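PDB 7AQH: endolysin 2638A from Staphylococcus phage 2638A, which degrades staphylococcal peptidoglycan to lyse the host cell and release phage, seen here through its C-terminal SH3b cell wall-binding domain. Local coordinates for residues 52-57 with 61-66; 38-43 with 71-76. All blocks are in the same frame, centred on the assembly; numbering follows the deposited sequence.

Interaction 1 of 2, residues 52-57 with 61-66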
loop_
_atom_site.group_PDB
_atom_site.type_symbol
_atom_site.label_atom_id
_atom_site.label_comp_id
_atom_site.label_asym_id
_atom_site.label_seq_id
_atom_site.Cartn_x
_atom_site.Cartn_y
_atom_site.Cartn_z
ATOM N N ASP A 52 -4.487 -7.900 2.614
ATOM C CA ASP A 52 -4.119 -8.933 3.568
ATOM C C ASP A 52 -2.767 -8.684 4.215
ATOM O O ASP A 52 -2.360 -9.461 5.087
ATOM C CB ASP A 52 -4.119 -10.311 2.889
ATOM C CG ASP A 52 -3.253 -10.347 1.645
ATOM O OD1 ASP A 52 -2.436 -9.420 1.457
ATOM O OD2 ASP A 52 -3.388 -11.301 0.853
ATOM N N GLU A 53 -2.059 -7.631 3.814
ATOM C CA GLU A 53 -0.743 -7.335 4.357
ATOM C C GLU A 53 -0.479 -5.843 4.223
ATOM O O GLU A 53 -0.909 -5.204 3.259
ATOM C CB GLU A 53 0.345 -8.143 3.639
ATOM C CG GLU A 53 1.716 -8.059 4.285
ATOM C CD GLU A 53 2.777 -8.789 3.484
ATOM O OE1 GLU A 53 2.661 -8.829 2.241
ATOM O OE2 GLU A 53 3.723 -9.328 4.098
ATOM N N VAL A 54 0.236 -5.297 5.202
ATOM C CA VAL A 54 0.617 -3.891 5.221
ATOM C C VAL A 54 2.135 -3.804 5.209
ATOM O O VAL A 54 2.815 -4.592 5.876
ATOM C CB VAL A 54 0.037 -3.155 6.447
ATOM C CG1 VAL A 54 0.371 -1.674 6.382
ATOM C CG2 VAL A 54 -1.467 -3.365 6.532
ATOM N N GLN A 55 2.665 -2.847 4.451
ATOM C CA GLN A 55 4.102 -2.658 4.340
ATOM C C GLN A 55 4.462 -1.200 4.583
ATOM O O GLN A 55 3.651 -0.293 4.370
ATOM C CB GLN A 55 4.629 -3.097 2.965
ATOM C CG GLN A 55 4.320 -4.543 2.608
ATOM C CD GLN A 55 2.918 -4.725 2.061
ATOM O OE1 GLN A 55 2.277 -3.764 1.637
ATOM N NE2 GLN A 55 2.437 -5.962 2.066
ATOM N N LYS A 56 5.697 -0.988 5.033
ATOM C CA LYS A 56 6.265 0.343 5.219
ATOM C C LYS A 56 7.590 0.380 4.473
ATOM O O LYS A 56 8.543 -0.303 4.861
ATOM C CB LYS A 56 6.459 0.670 6.701
ATOM C CG LYS A 56 5.165 0.859 7.474
ATOM C CD LYS A 56 5.441 1.254 8.918
ATOM C CE LYS A 56 6.301 0.217 9.622
ATOM N NZ LYS A 56 6.531 0.563 11.052
ATOM N N PHE A 57 7.650 1.171 3.405
ATOM C CA PHE A 57 8.821 1.195 2.541
ATOM C C PHE A 57 8.709 2.374 1.589
ATOM O O PHE A 57 7.606 2.836 1.282
ATOM C CB PHE A 57 8.958 -0.113 1.751
ATOM C CG PHE A 57 10.285 -0.274 1.070
ATOM C CD1 PHE A 57 10.400 -0.103 -0.300
ATOM C CD2 PHE A 57 11.420 -0.586 1.798
ATOM C CE1 PHE A 57 11.620 -0.248 -0.931
ATOM C CE2 PHE A 57 12.644 -0.732 1.173
ATOM C CZ PHE A 57 12.744 -0.563 -0.193
ATOM N N VAL A 61 3.433 4.033 3.621
ATOM C CA VAL A 61 2.793 2.835 4.151
ATOM C C VAL A 61 1.954 2.225 3.039
ATOM O O VAL A 61 1.178 2.928 2.380
ATOM C CB VAL A 61 1.932 3.157 5.384
ATOM C CG1 VAL A 61 1.252 1.898 5.899
ATOM C CG2 VAL A 61 2.782 3.793 6.471
ATOM N N TRP A 62 2.104 0.920 2.828
ATOM C CA TRP A 62 1.459 0.240 1.718
ATOM C C TRP A 62 0.529 -0.854 2.227
ATOM O O TRP A 62 0.700 -1.387 3.326
ATOM C CB TRP A 62 2.493 -0.375 0.763
ATOM C CG TRP A 62 3.495 0.603 0.227
ATOM C CD1 TRP A 62 4.483 1.232 0.927
ATOM C CD2 TRP A 62 3.609 1.064 -1.126
ATOM N NE1 TRP A 62 5.205 2.054 0.097
ATOM C CE2 TRP A 62 4.689 1.969 -1.169
ATOM C CE3 TRP A 62 2.905 0.798 -2.304
ATOM C CZ2 TRP A 62 5.079 2.610 -2.343
ATOM C CZ3 TRP A 62 3.294 1.436 -3.469
ATOM C CH2 TRP A 62 4.371 2.332 -3.479
ATOM N N VAL A 63 -0.467 -1.175 1.406
ATOM C CA VAL A 63 -1.320 -2.339 1.607
ATOM C C VAL A 63 -1.271 -3.173 0.338
ATOM O O VAL A 63 -1.213 -2.629 -0.770
ATOM C CB VAL A 63 -2.773 -1.943 1.947
ATOM C CG1 VAL A 63 -2.806 -1.041 3.172
ATOM C CG2 VAL A 63 -3.433 -1.266 0.755
ATOM N N SER A 64 -1.291 -4.494 0.497
ATOM C CA SER A 64 -1.147 -5.406 -0.626
ATOM C C SER A 64 -2.296 -6.401 -0.640
ATOM O O SER A 64 -2.897 -6.701 0.395
ATOM C CB SER A 64 0.189 -6.159 -0.573
ATOM O OG SER A 64 0.248 -7.012 0.557
ATOM N N TRP A 65 -2.594 -6.908 -1.833
ATOM C CA TRP A 65 -3.611 -7.933 -2.008
ATOM C C TRP A 65 -3.318 -8.667 -3.306
ATOM O O TRP A 65 -2.511 -8.222 -4.126
ATOM C CB TRP A 65 -5.019 -7.331 -2.037
ATOM C CG TRP A 65 -5.290 -6.528 -3.275
ATOM C CD1 TRP A 65 -5.827 -6.983 -4.444
ATOM C CD2 TRP A 65 -5.030 -5.133 -3.469
ATOM N NE1 TRP A 65 -5.920 -5.958 -5.354
ATOM C CE2 TRP A 65 -5.439 -4.812 -4.780
ATOM C CE3 TRP A 65 -4.495 -4.124 -2.663
ATOM C CZ2 TRP A 65 -5.328 -3.525 -5.301
ATOM C CZ3 TRP A 65 -4.386 -2.847 -3.183
ATOM C CH2 TRP A 65 -4.800 -2.559 -4.490
ATOM N N GLU A 66 -3.983 -9.803 -3.484
ATOM C CA GLU A 66 -3.876 -10.571 -4.713
ATOM C C GLU A 66 -5.099 -10.304 -5.579
ATOM O O GLU A 66 -6.224 -10.225 -5.074
ATOM C CB GLU A 66 -3.748 -12.066 -4.419
ATOM C CG GLU A 66 -2.426 -12.465 -3.777
ATOM C CD GLU A 66 -2.417 -12.253 -2.274
ATOM O OE1 GLU A 66 -3.480 -11.912 -1.712
ATOM O OE2 GLU A 66 -1.346 -12.427 -1.655
#

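Interaction 2 of 2, residues 38-43 with 71-76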
loop_
_atom_site.group_PDB
_atom_site.type_symbol
_atom_site.label_atom_id
_atom_site.label_comp_id
_atom_site.label_asym_id
_atom_site.label_seq_id
_atom_site.Cartn_x
_atom_site.Cartn_y
_atom_site.Cartn_z
ATOM N N PRO A 38 6.848 -1.268 -11.792
ATOM C CA PRO A 38 5.866 -0.980 -12.844
ATOM C C PRO A 38 4.490 -0.695 -12.259
ATOM O O PRO A 38 4.084 -1.288 -11.257
ATOM C CB PRO A 38 5.865 -2.260 -13.689
ATOM C CG PRO A 38 7.180 -2.915 -13.395
ATOM C CD PRO A 38 7.472 -2.592 -11.963
ATOM N N GLN A 39 3.773 0.224 -12.900
ATOM C CA GLN A 39 2.442 0.592 -12.437
ATOM C C GLN A 39 1.438 -0.508 -12.758
ATOM O O GLN A 39 1.464 -1.101 -13.839
ATOM C CB GLN A 39 2.004 1.906 -13.083
ATOM C CG GLN A 39 0.594 2.339 -12.718
ATOM C CD GLN A 39 0.264 3.730 -13.222
ATOM O OE1 GLN A 39 1.127 4.433 -13.748
ATOM N NE2 GLN A 39 -0.992 4.131 -13.070
ATOM N N ALA A 40 0.549 -0.778 -11.803
ATOM C CA ALA A 40 -0.467 -1.811 -11.946
ATOM C C ALA A 40 -1.864 -1.255 -12.184
ATOM O O ALA A 40 -2.805 -2.038 -12.354
ATOM C CB ALA A 40 -0.478 -2.716 -10.708
ATOM N N GLY A 41 -2.029 0.064 -12.199
ATOM C CA GLY A 41 -3.311 0.699 -12.400
ATOM C C GLY A 41 -3.519 1.821 -11.412
ATOM O O GLY A 41 -2.601 2.235 -10.696
ATOM N N VAL A 42 -4.750 2.328 -11.366
ATOM C CA VAL A 42 -5.110 3.424 -10.473
ATOM C C VAL A 42 -6.440 3.095 -9.810
ATOM O O VAL A 42 -7.430 2.824 -10.499
ATOM C CB VAL A 42 -5.207 4.770 -11.213
ATOM C CG1 VAL A 42 -5.761 5.843 -10.288
ATOM C CG2 VAL A 42 -3.847 5.173 -11.756
ATOM N N LEU A 43 -6.464 3.110 -8.479
ATOM C CA LEU A 43 -7.697 2.940 -7.720
ATOM C C LEU A 43 -8.287 4.316 -7.435
ATOM O O LEU A 43 -7.673 5.126 -6.730
ATOM C CB LEU A 43 -7.441 2.178 -6.422
ATOM C CG LEU A 43 -8.667 1.518 -5.784
ATOM C CD1 LEU A 43 -9.250 0.459 -6.707
ATOM C CD2 LEU A 43 -8.318 0.921 -4.431
ATOM N N GLU A 71 -1.835 -11.968 -9.368
ATOM C CA GLU A 71 -0.764 -11.000 -9.212
ATOM C C GLU A 71 -0.934 -10.242 -7.903
ATOM O O GLU A 71 -2.058 -9.963 -7.480
ATOM C CB GLU A 71 -0.801 -10.016 -10.377
ATOM C CG GLU A 71 -2.004 -10.223 -11.287
ATOM C CD GLU A 71 -1.658 -10.130 -12.749
ATOM O OE1 GLU A 71 -0.917 -11.010 -13.234
ATOM O OE2 GLU A 71 -2.114 -9.171 -13.410
ATOM N N THR A 72 0.180 -9.924 -7.254
ATOM C CA THR A 72 0.126 -9.154 -6.020
ATOM C C THR A 72 0.286 -7.677 -6.359
ATOM O O THR A 72 1.188 -7.303 -7.115
ATOM C CB THR A 72 1.203 -9.600 -5.033
ATOM O OG1 THR A 72 0.963 -10.958 -4.643
ATOM C CG2 THR A 72 1.173 -8.715 -3.799
ATOM N N VAL A 73 -0.596 -6.845 -5.810
ATOM C CA VAL A 73 -0.593 -5.409 -6.062
ATOM C C VAL A 73 -0.368 -4.677 -4.748
ATOM O O VAL A 73 -0.981 -5.012 -3.728
ATOM C CB VAL A 73 -1.904 -4.937 -6.725
ATOM C CG1 VAL A 73 -1.877 -3.432 -6.940
ATOM C CG2 VAL A 73 -2.131 -5.666 -8.042
ATOM N N TYR A 74 0.507 -3.676 -4.778
ATOM C CA TYR A 74 0.827 -2.862 -3.615
ATOM C C TYR A 74 0.329 -1.440 -3.831
ATOM O O TYR A 74 0.457 -0.887 -4.929
ATOM C CB TYR A 74 2.334 -2.855 -3.349
ATOM C CG TYR A 74 2.920 -4.229 -3.118
ATOM C CD1 TYR A 74 3.262 -5.046 -4.185
ATOM C CD2 TYR A 74 3.141 -4.704 -1.831
ATOM C CE1 TYR A 74 3.797 -6.304 -3.979
ATOM C CE2 TYR A 74 3.678 -5.959 -1.616
ATOM C CZ TYR A 74 4.006 -6.754 -2.693
ATOM O OH TYR A 74 4.541 -8.004 -2.486
ATOM N N MET A 75 -0.235 -0.848 -2.778
ATOM C CA MET A 75 -0.803 0.488 -2.853
ATOM C C MET A 75 -0.328 1.318 -1.667
ATOM O O MET A 75 -0.394 0.852 -0.516
ATOM C CB MET A 75 -2.336 0.430 -2.877
ATOM C CG MET A 75 -3.002 1.764 -3.168
ATOM S SD MET A 75 -4.716 1.829 -2.608
ATOM C CE MET A 75 -5.375 0.338 -3.343
ATOM N N PRO A 76 0.151 2.540 -1.893
ATOM C CA PRO A 76 0.453 3.430 -0.769
ATOM C C PRO A 76 -0.823 3.988 -0.162
ATOM O O PRO A 76 -1.824 4.204 -0.851
ATOM C CB PRO A 76 1.297 4.536 -1.410
ATOM C CG PRO A 76 0.823 4.578 -2.824
ATOM C CD PRO A 76 0.471 3.158 -3.192
#

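Interaction 1 of 2, residues 52-57 with 61-66
A beta hairpin of the SH3b domain joins strand 53-57 to strand 61-66, with Glu53 opposite Ser64 and Gln55 opposite Trp62 as the hydrogen-bonded antiparallel pairs. The strand axes are twisted to 147°. Within these pairs, Ser64 N donates to Glu53 O and Gln55 N to Trp62 O (2.7 Å). The return bond from Trp62 N to Gln55 O is modelled so short that its length is doubtful.

On the face that carries Glu53, Gln55, Trp62 and Ser64, side chains add a second set of bonds. Gln55 folds at its second torsion (82°), which brings its amide back across the strands. NE2 then donates in the amide plane to Ser64 OG at 2.9 Å, while a weak bond ties it to Glu53 OE1 on its own strand. Tyr11 and Tyr74 of the flanking strands also touch Gln55.

On the face of Val54, Lys56, Val61 and Val63 aliphatic carbons meet: Val54 CG1 lies against Val61 CG1 at 3.7 Å, and Lys56 runs beside Val61, CG to CG2, before its ammonium makes cation-pi contacts with Trp2 and Trp10. Asp52, where the chain turns a corner, sets OD2 2.6 Å from Glu66 OE1, close enough that one acid probably holds a proton. Toward the turn, the Trp62 indole presents its N-H edge to the Phe57 carbonyl, and NE1 donates to Phe57 O at 2.8 Å, nearly in the ring plane.

Interaction 2 of 2, residues 38-43 with 71-76
Gly41 O is held by two weak hydrogen bonds, one from Gln39 NE2 at 3.4 Å and one involving the Thr28 hydroxyl. The carbonyl lies between Ala40 and Leu43, the two residues of segment 38-43 that touch segment 71-76. Gln39 can reach Gly41 because its extended chain (chi1 177°, chi2 172°) runs forward alongside the strand.

Ala40 turns its methyl toward strand 72-76, and CB comes to 4.1 Å from Val73 CG1. Set anti to the backbone N, CG1 is the branch of Val73 that reaches the Ala40 methyl. The backbones here are 6.9 Å apart between the CA atoms of Ala40 and Val73, too far for strand pairing, and the meeting is one of methyl groups.

In the curled antiparallel sheet of this SH3b domain, the strand between them in the pairing order is 26-30, which hydrogen-bonds to 39-43 along one edge and to 72-77 along the other. The contact therefore passes across strand 26-30, where Thr28 touches both Ala40 and Val73. Ala40 and Gly41 both bond to the backbone of Thr28, consistent with a beta bulge; the positive phi of Gly41 (135°) suits a glycine, since a CB would jam against the carbonyl O of Ala40.

Further along, Leu43 and Met75 cross at about a right angle, their CA atoms 8.8 Å apart. Leu43 CD2 and Met75 CE are modelled too close to be real, so the exact positions of these side-chain ends are uncertain and their proximity alone can be trusted. Ile49 of strand 48-51 packs against both residues, and Trp65 adds its indole beside Met75.

How the interactions relate
Along the chain the order is 38-43, 52-57, 61-66, 71-76, which nests the hairpin of interaction 1 inside the loop closed by interaction 2. The two centres lie 10 Å apart, and the contacts meet where strand 60-66 runs antiparallel to strand 72-77. Two probable backbone hydrogen bonds join them there, Val63 N to Met75 O and Val73 N to Trp65 O. The curled sheet thus continues from 53-57 through 60-66, 72-77 and 26-30 to 39-43; interaction 1 joins direct neighbours in it, whereas interaction 2 spans one strand. Both lie within the single SH3b domain, the part that binds the bacterial cell wall.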